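RsfP (Uncultured bacterium, PDB 4GLJ) probably catalyses the phosphate-dependent cleavage of methylthioadenosine to adenine and methylthioribose 1-phosphate, and binds the dye rhodamine B. Local coordinates at residues A[125-130]-A[207-212]; A[134-139]-A[276-281]. All coordinates share one frame; numbering follows the deposited sequence.

Contact 1 (A[125-130]-A[207-212]); sequences VSTFFG and AREASI
Thr127 and Glu209 meet through complementary torsions: OG1 of the threonine stands anti to its own backbone N (chi1 -179°), while CG of the glutamate is anti to its carbonyl carbon and the chain runs extended beyond it (chi2 -175°), carrying the carboxylate across to the loop. There the carboxylate is gripped at both oxygens. Thr127 OG1 donates to Glu209 OE2 over 2.7 Å, and the backbone N of Phe128 donates to Glu209 OE1 over 2.8 Å; each acceptor uses its syn lone pair, so the pair of bonds fixes the rotation of the carboxylate. Threonine suits its place because its hydroxyl serves twice. While giving its proton to the glutamate, OG1 accepts from Phe129 N at 2.8 Å, closing an ST turn that sets the loop's shape.

The edge of the Phe129 ring lies over one face of the carboxylate, with CD1 3.5 Å from Glu209 CD and the ring plane steep to the acid. Phe128 CD2 comes alongside Glu209 OE1 at 3.3 Å, close to the carboxylate plane, its ring tilted 39° from the carboxylate, and the same ring reaches Ala210 CB obliquely. Rings of this size shield the acid, and its charge is probably eased by the two donors together with Gln178 of the second subunit, whose NE2 also bonds to OE2.

Glu209 is the last residue of helix 200-209; beyond it the chain leaves the helix through a Schellman motif with Ser211, at positive phi, as C-prime, where Ile212 N returns to Ala207 O. The loop 125-130, following strand 111-119, is thus pinned to the C-terminal end of helix 200-209, with Phe128 also packing on Leu206 of that helix and on Arg79 and Ile82 of helix 78-87.

Contact 2 (A[134-139]-A[276-281]); sequences VAHVSM and ALVTPV. With RHB (N-[9-(2-carboxyphenyl)-6-(diethylamino)-3H-xanthen-3-ylidene]-N-ethylethanaminium), chain B.
The His136 ring has C12 of a bound rhodamine B over one face, 4.0 Å above the plane and offset toward the rim, while Val278 CG2 meets its edge, 4.0 Å from CD2. A flat imidazole suits this place because it can lie against the dye and still bond at its rim: ND1 is held by Pro177 O of the second subunit. Val278 touches the dye too, CG2 approaching RHB O2 at 3.2 Å, and its CB packs on Val134 CG1, the two valines side by side and pointing the same way.

Beneath these side chains the backbones run antiparallel and join in a single beta bridge, Ala135 with Leu277. Val134 O accepts from both Val278 N, at 2.7 Å, and Thr279 N, a longer bond of 3.2 Å. His136 N gives to Ala276 O at 2.9 Å, coming from above the carbonyl plane. Thr279 OG1, anti to its carbonyl carbon (chi1 -52°), accepts from Val134 N at 2.8 Å; here a side-chain hydroxyl, not a backbone carbonyl, receives the N-H of Val134, next to the single bridge. The alanines suit the close approach of the chains, Ala276 CB resting against Val137 CG1 at 3.7 Å.

The bridge joins the loop between strand 111-119 and helix 145-157 to the loop between helices 237-263 and 286-291, with Val137 packing on helix 200-209.

In the fold
Contacts 1 and 2 use the same long loop between strand 111-119 and helix 145-157, and their centres lie about 10 Å apart. Both are largely buried, but contact 1 is nearer the centre of the chain, about 14 Å against 22 Å, and joins the loop to the end of a helix by a buried carboxylate. Contact 2 joins it to the C-terminal region mainly through backbone hydrogen bonds, with one to a threonine hydroxyl, and small apolar groups, beside a bound dye. They meet where Phe129 packs on Ala135 and Glu209 on Val137. Both also face the second subunit, where Gln178 lies against Val137 as well as the acid of contact 1.

Contact 1 (A[125-130]-A[207-212])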
loop_
_atom_site.group_PDB
_atom_site.type_symbol
_atom_site.label_atom_id
_atom_site.label_comp_id
_atom_site.label_asym_id
_atom_site.label_seq_id
_atom_site.Cartn_x
_atom_site.Cartn_y
_atom_site.Cartn_z
ATOM N N VAL A 125 -3.751 9.172 5.592
ATOM C CA VAL A 125 -5.057 9.532 5.124
ATOM C C VAL A 125 -4.779 10.484 3.962
ATOM O O VAL A 125 -4.118 11.498 4.157
ATOM C CB VAL A 125 -5.880 10.234 6.209
ATOM C CG1 VAL A 125 -7.281 10.639 5.633
ATOM C CG2 VAL A 125 -5.979 9.292 7.375
ATOM N N SER A 126 -5.329 10.211 2.769
ATOM C CA SER A 126 -4.828 10.962 1.608
ATOM C C SER A 126 -5.944 11.799 0.910
ATOM O O SER A 126 -5.788 12.245 -0.232
ATOM C CB SER A 126 -4.154 9.991 0.613
ATOM O OG SER A 126 -5.129 8.979 0.306
ATOM N N THR A 127 -7.008 12.079 1.657
ATOM C CA THR A 127 -8.121 12.908 1.167
ATOM C C THR A 127 -8.823 13.520 2.355
ATOM O O THR A 127 -8.780 13.021 3.497
ATOM C CB THR A 127 -9.131 12.055 0.343
ATOM O OG1 THR A 127 -10.198 12.878 -0.143
ATOM C CG2 THR A 127 -9.758 10.941 1.188
ATOM N N PHE A 128 -9.502 14.619 2.083
ATOM C CA PHE A 128 -10.342 15.238 3.055
ATOM C C PHE A 128 -11.733 14.685 2.905
ATOM O O PHE A 128 -12.585 14.972 3.729
ATOM C CB PHE A 128 -10.494 16.730 2.761
ATOM C CG PHE A 128 -9.273 17.524 3.056
ATOM C CD1 PHE A 128 -8.896 17.807 4.389
ATOM C CD2 PHE A 128 -8.544 18.108 2.021
ATOM C CE1 PHE A 128 -7.784 18.591 4.665
ATOM C CE2 PHE A 128 -7.438 18.901 2.324
ATOM C CZ PHE A 128 -7.061 19.176 3.624
ATOM N N PHE A 129 -11.951 13.890 1.842
ATOM C CA PHE A 129 -13.292 13.415 1.544
ATOM C C PHE A 129 -13.647 12.071 2.152
ATOM O O PHE A 129 -12.805 11.423 2.747
ATOM C CB PHE A 129 -13.516 13.506 0.007
ATOM C CG PHE A 129 -13.546 14.968 -0.430
ATOM C CD1 PHE A 129 -12.373 15.638 -0.850
ATOM C CD2 PHE A 129 -14.710 15.719 -0.264
ATOM C CE1 PHE A 129 -12.417 17.008 -1.179
ATOM C CE2 PHE A 129 -14.765 17.065 -0.589
ATOM C CZ PHE A 129 -13.591 17.734 -0.989
ATOM N N GLY A 130 -14.896 11.639 2.001
ATOM C CA GLY A 130 -15.351 10.460 2.716
ATOM C C GLY A 130 -16.243 10.963 3.833
ATOM O O GLY A 130 -16.416 12.204 4.015
ATOM N N ALA A 207 -3.413 19.417 -1.064
ATOM C CA ALA A 207 -3.284 20.802 -1.570
ATOM C C ALA A 207 -4.214 20.928 -2.782
ATOM O O ALA A 207 -4.928 21.952 -2.936
ATOM C CB ALA A 207 -1.810 21.081 -1.975
ATOM N N ARG A 208 -4.245 19.911 -3.659
ATOM C CA ARG A 208 -5.119 19.980 -4.835
ATOM C C ARG A 208 -6.600 20.027 -4.412
ATOM O O ARG A 208 -7.390 20.828 -4.939
ATOM C CB ARG A 208 -4.863 18.787 -5.760
ATOM C CG ARG A 208 -5.607 18.813 -7.090
ATOM C CD ARG A 208 -5.404 20.059 -7.990
ATOM N NE ARG A 208 -3.965 20.306 -8.205
ATOM C CZ ARG A 208 -3.271 19.771 -9.215
ATOM N NH1 ARG A 208 -3.904 18.996 -10.129
ATOM N NH2 ARG A 208 -1.986 20.087 -9.403
ATOM N N GLU A 209 -6.981 19.173 -3.454
ATOM C CA GLU A 209 -8.370 19.180 -2.963
ATOM C C GLU A 209 -8.733 20.494 -2.307
ATOM O O GLU A 209 -9.937 20.858 -2.257
ATOM C CB GLU A 209 -8.604 18.075 -1.926
ATOM C CG GLU A 209 -8.578 16.683 -2.569
ATOM C CD GLU A 209 -8.918 15.587 -1.585
ATOM O OE1 GLU A 209 -8.879 15.874 -0.346
ATOM O OE2 GLU A 209 -9.201 14.429 -2.054
ATOM N N ALA A 210 -7.722 21.148 -1.734
ATOM C CA ALA A 210 -7.927 22.438 -1.099
ATOM C C ALA A 210 -7.839 23.590 -2.083
ATOM O O ALA A 210 -7.803 24.755 -1.666
ATOM C CB ALA A 210 -6.927 22.655 0.010
ATOM N N SER A 211 -7.799 23.274 -3.378
ATOM C CA SER A 211 -7.681 24.281 -4.463
ATOM C C SER A 211 -6.448 25.212 -4.296
ATOM O O SER A 211 -6.521 26.401 -4.591
ATOM C CB SER A 211 -8.994 25.096 -4.544
ATOM O OG SER A 211 -10.099 24.235 -4.856
ATOM N N ILE A 212 -5.318 24.672 -3.848
ATOM C CA ILE A 212 -4.091 25.457 -3.670
ATOM C C ILE A 212 -3.029 24.961 -4.639
ATOM O O ILE A 212 -2.794 23.756 -4.723
ATOM C CB ILE A 212 -3.530 25.311 -2.247
ATOM C CG1 ILE A 212 -4.530 25.754 -1.190
ATOM C CG2 ILE A 212 -2.186 26.048 -2.100
ATOM C CD1 ILE A 212 -4.155 25.406 0.276
#

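Contact 2 (A[134-139]-A[276-281])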
loop_
_atom_site.group_PDB
_atom_site.type_symbol
_atom_site.label_atom_id
_atom_site.label_comp_id
_atom_site.label_asym_id
_atom_site.label_seq_id
_atom_site.Cartn_x
_atom_site.Cartn_y
_atom_site.Cartn_z
ATOM N N VAL A 134 -18.282 13.261 -1.267
ATOM C CA VAL A 134 -17.492 12.519 -2.276
ATOM C C VAL A 134 -16.975 13.548 -3.288
ATOM O O VAL A 134 -17.770 14.413 -3.796
ATOM C CB VAL A 134 -18.423 11.498 -3.027
ATOM C CG1 VAL A 134 -17.701 10.764 -4.183
ATOM C CG2 VAL A 134 -19.037 10.483 -2.053
ATOM N N ALA A 135 -15.683 13.465 -3.598
ATOM C CA ALA A 135 -15.053 14.330 -4.614
ATOM C C ALA A 135 -13.900 13.551 -5.200
ATOM O O ALA A 135 -13.172 12.798 -4.489
ATOM C CB ALA A 135 -14.502 15.626 -3.981
ATOM N N HIS A 136 -13.664 13.763 -6.488
ATOM C CA HIS A 136 -12.558 13.056 -7.172
ATOM C C HIS A 136 -11.704 14.052 -7.950
ATOM O O HIS A 136 -11.937 14.256 -9.113
ATOM C CB HIS A 136 -13.167 12.029 -8.117
ATOM C CG HIS A 136 -13.846 10.886 -7.409
ATOM N ND1 HIS A 136 -13.140 9.860 -6.811
ATOM C CD2 HIS A 136 -15.187 10.646 -7.152
ATOM C CE1 HIS A 136 -14.016 9.021 -6.233
ATOM N NE2 HIS A 136 -15.268 9.473 -6.474
ATOM N N VAL A 137 -10.746 14.723 -7.338
ATOM C CA VAL A 137 -9.931 15.724 -8.107
ATOM C C VAL A 137 -8.970 14.984 -9.053
ATOM O O VAL A 137 -8.566 13.851 -8.798
ATOM C CB VAL A 137 -9.171 16.693 -7.184
ATOM C CG1 VAL A 137 -10.163 17.472 -6.336
ATOM C CG2 VAL A 137 -8.180 15.954 -6.268
ATOM N N SER A 138 -8.646 15.569 -10.172
ATOM C CA SER A 138 -7.620 15.004 -11.050
ATOM C C SER A 138 -6.221 15.361 -10.533
ATOM O O SER A 138 -5.955 16.489 -10.193
ATOM C CB SER A 138 -7.811 15.588 -12.433
ATOM O OG SER A 138 -6.585 15.592 -13.121
ATOM N N MET A 139 -5.328 14.392 -10.456
ATOM C CA MET A 139 -3.944 14.651 -10.085
ATOM C C MET A 139 -3.070 14.402 -11.308
ATOM O O MET A 139 -1.871 14.204 -11.145
ATOM C CB MET A 139 -3.532 13.683 -8.993
ATOM C CG MET A 139 -4.223 13.968 -7.656
ATOM S SD MET A 139 -3.873 15.601 -7.014
ATOM C CE MET A 139 -2.075 15.664 -6.699
ATOM N N ALA A 276 -14.946 18.422 -9.640
ATOM C CA ALA A 276 -14.625 17.170 -8.981
ATOM C C ALA A 276 -15.570 16.805 -7.858
ATOM O O ALA A 276 -15.663 15.630 -7.504
ATOM C CB ALA A 276 -13.219 17.259 -8.440
ATOM N N LEU A 277 -16.315 17.776 -7.295
ATOM C CA LEU A 277 -17.144 17.507 -6.119
ATOM C C LEU A 277 -18.383 16.759 -6.565
ATOM O O LEU A 277 -19.084 17.206 -7.466
ATOM C CB LEU A 277 -17.529 18.850 -5.439
ATOM C CG LEU A 277 -18.279 18.847 -4.099
ATOM C CD1 LEU A 277 -17.597 18.066 -2.991
ATOM C CD2 LEU A 277 -18.572 20.288 -3.593
ATOM N N VAL A 278 -18.670 15.598 -6.003
ATOM C CA VAL A 278 -19.848 14.844 -6.446
ATOM C C VAL A 278 -21.041 15.208 -5.550
ATOM O O VAL A 278 -22.164 15.372 -6.042
ATOM C CB VAL A 278 -19.592 13.312 -6.421
ATOM C CG1 VAL A 278 -20.862 12.522 -6.645
ATOM C CG2 VAL A 278 -18.521 12.886 -7.449
ATOM N N THR A 279 -20.812 15.332 -4.251
ATOM C CA THR A 279 -21.890 15.594 -3.304
ATOM C C THR A 279 -22.177 17.089 -3.325
ATOM O O THR A 279 -21.304 17.857 -2.959
ATOM C CB THR A 279 -21.431 15.257 -1.865
ATOM O OG1 THR A 279 -20.912 13.938 -1.846
ATOM C CG2 THR A 279 -22.588 15.445 -0.816
ATOM N N PRO A 280 -23.415 17.499 -3.690
ATOM C CA PRO A 280 -23.783 18.922 -3.602
ATOM C C PRO A 280 -23.643 19.421 -2.159
ATOM O O PRO A 280 -23.961 18.693 -1.218
ATOM C CB PRO A 280 -25.263 18.937 -4.007
ATOM C CG PRO A 280 -25.450 17.687 -4.812
ATOM C CD PRO A 280 -24.540 16.665 -4.148
ATOM N N VAL A 281 -23.156 20.643 -1.982
ATOM C CA VAL A 281 -23.018 21.200 -0.632
ATOM C C VAL A 281 -24.376 21.118 0.130
ATOM O O VAL A 281 -24.417 20.811 1.323
ATOM C CB VAL A 281 -22.363 22.616 -0.672
ATOM C CG1 VAL A 281 -22.630 23.436 0.592
ATOM C CG2 VAL A 281 -20.865 22.482 -0.935
HETATM O O2 RHB B . -19.580 13.821 -10.281
HETATM C C26 RHB B . -18.716 14.537 -10.824
HETATM C C19 RHB B . -17.446 13.944 -11.340
HETATM C C14 RHB B . -17.154 12.586 -11.463
HETATM C C15 RHB B . -15.920 12.228 -11.987
HETATM C C16 RHB B . -14.977 13.159 -12.378
HETATM C C17 RHB B . -15.264 14.494 -12.246
HETATM C C18 RHB B . -16.499 14.868 -11.737
HETATM C C9 RHB B . -18.018 11.416 -11.108
HETATM C C8 RHB B . -17.313 10.120 -10.871
HETATM C C13 RHB B . -15.933 10.007 -10.958
HETATM C C12 RHB B . -15.272 8.797 -10.733
HETATM C C11 RHB B . -15.989 7.675 -10.381
HETATM N N1 RHB B . -15.361 6.422 -10.202
HETATM C C35 RHB B . -14.391 6.376 -11.312
HETATM C C36 RHB B . -15.123 6.888 -12.542
HETATM C C22 RHB B . -14.747 6.058 -8.892
HETATM C C23 RHB B . -15.783 5.360 -7.998
HETATM C C10 RHB B . -17.371 7.796 -10.329
HETATM C C7 RHB B . -18.029 9.000 -10.551
HETATM O O1 RHB B . -19.396 9.063 -10.454
HETATM C C1 RHB B . -20.126 10.202 -10.667
HETATM C C2 RHB B . -19.512 11.403 -10.995
HETATM C C6 RHB B . -21.504 10.126 -10.534
HETATM C C5 RHB B . -22.299 11.239 -10.726
HETATM C C4 RHB B . -21.703 12.450 -11.054
HETATM C C3 RHB B . -20.314 12.532 -11.190
HETATM N N2 RHB B . -23.694 11.107 -10.598
HETATM C C24 RHB B . -24.102 10.801 -9.212
HETATM C C25 RHB B . -25.426 10.064 -9.251
HETATM C C33 RHB B . -24.380 12.309 -11.115
HETATM C C34 RHB B . -25.778 11.921 -11.556
HETATM O O3 RHB B . -18.890 15.759 -10.993
#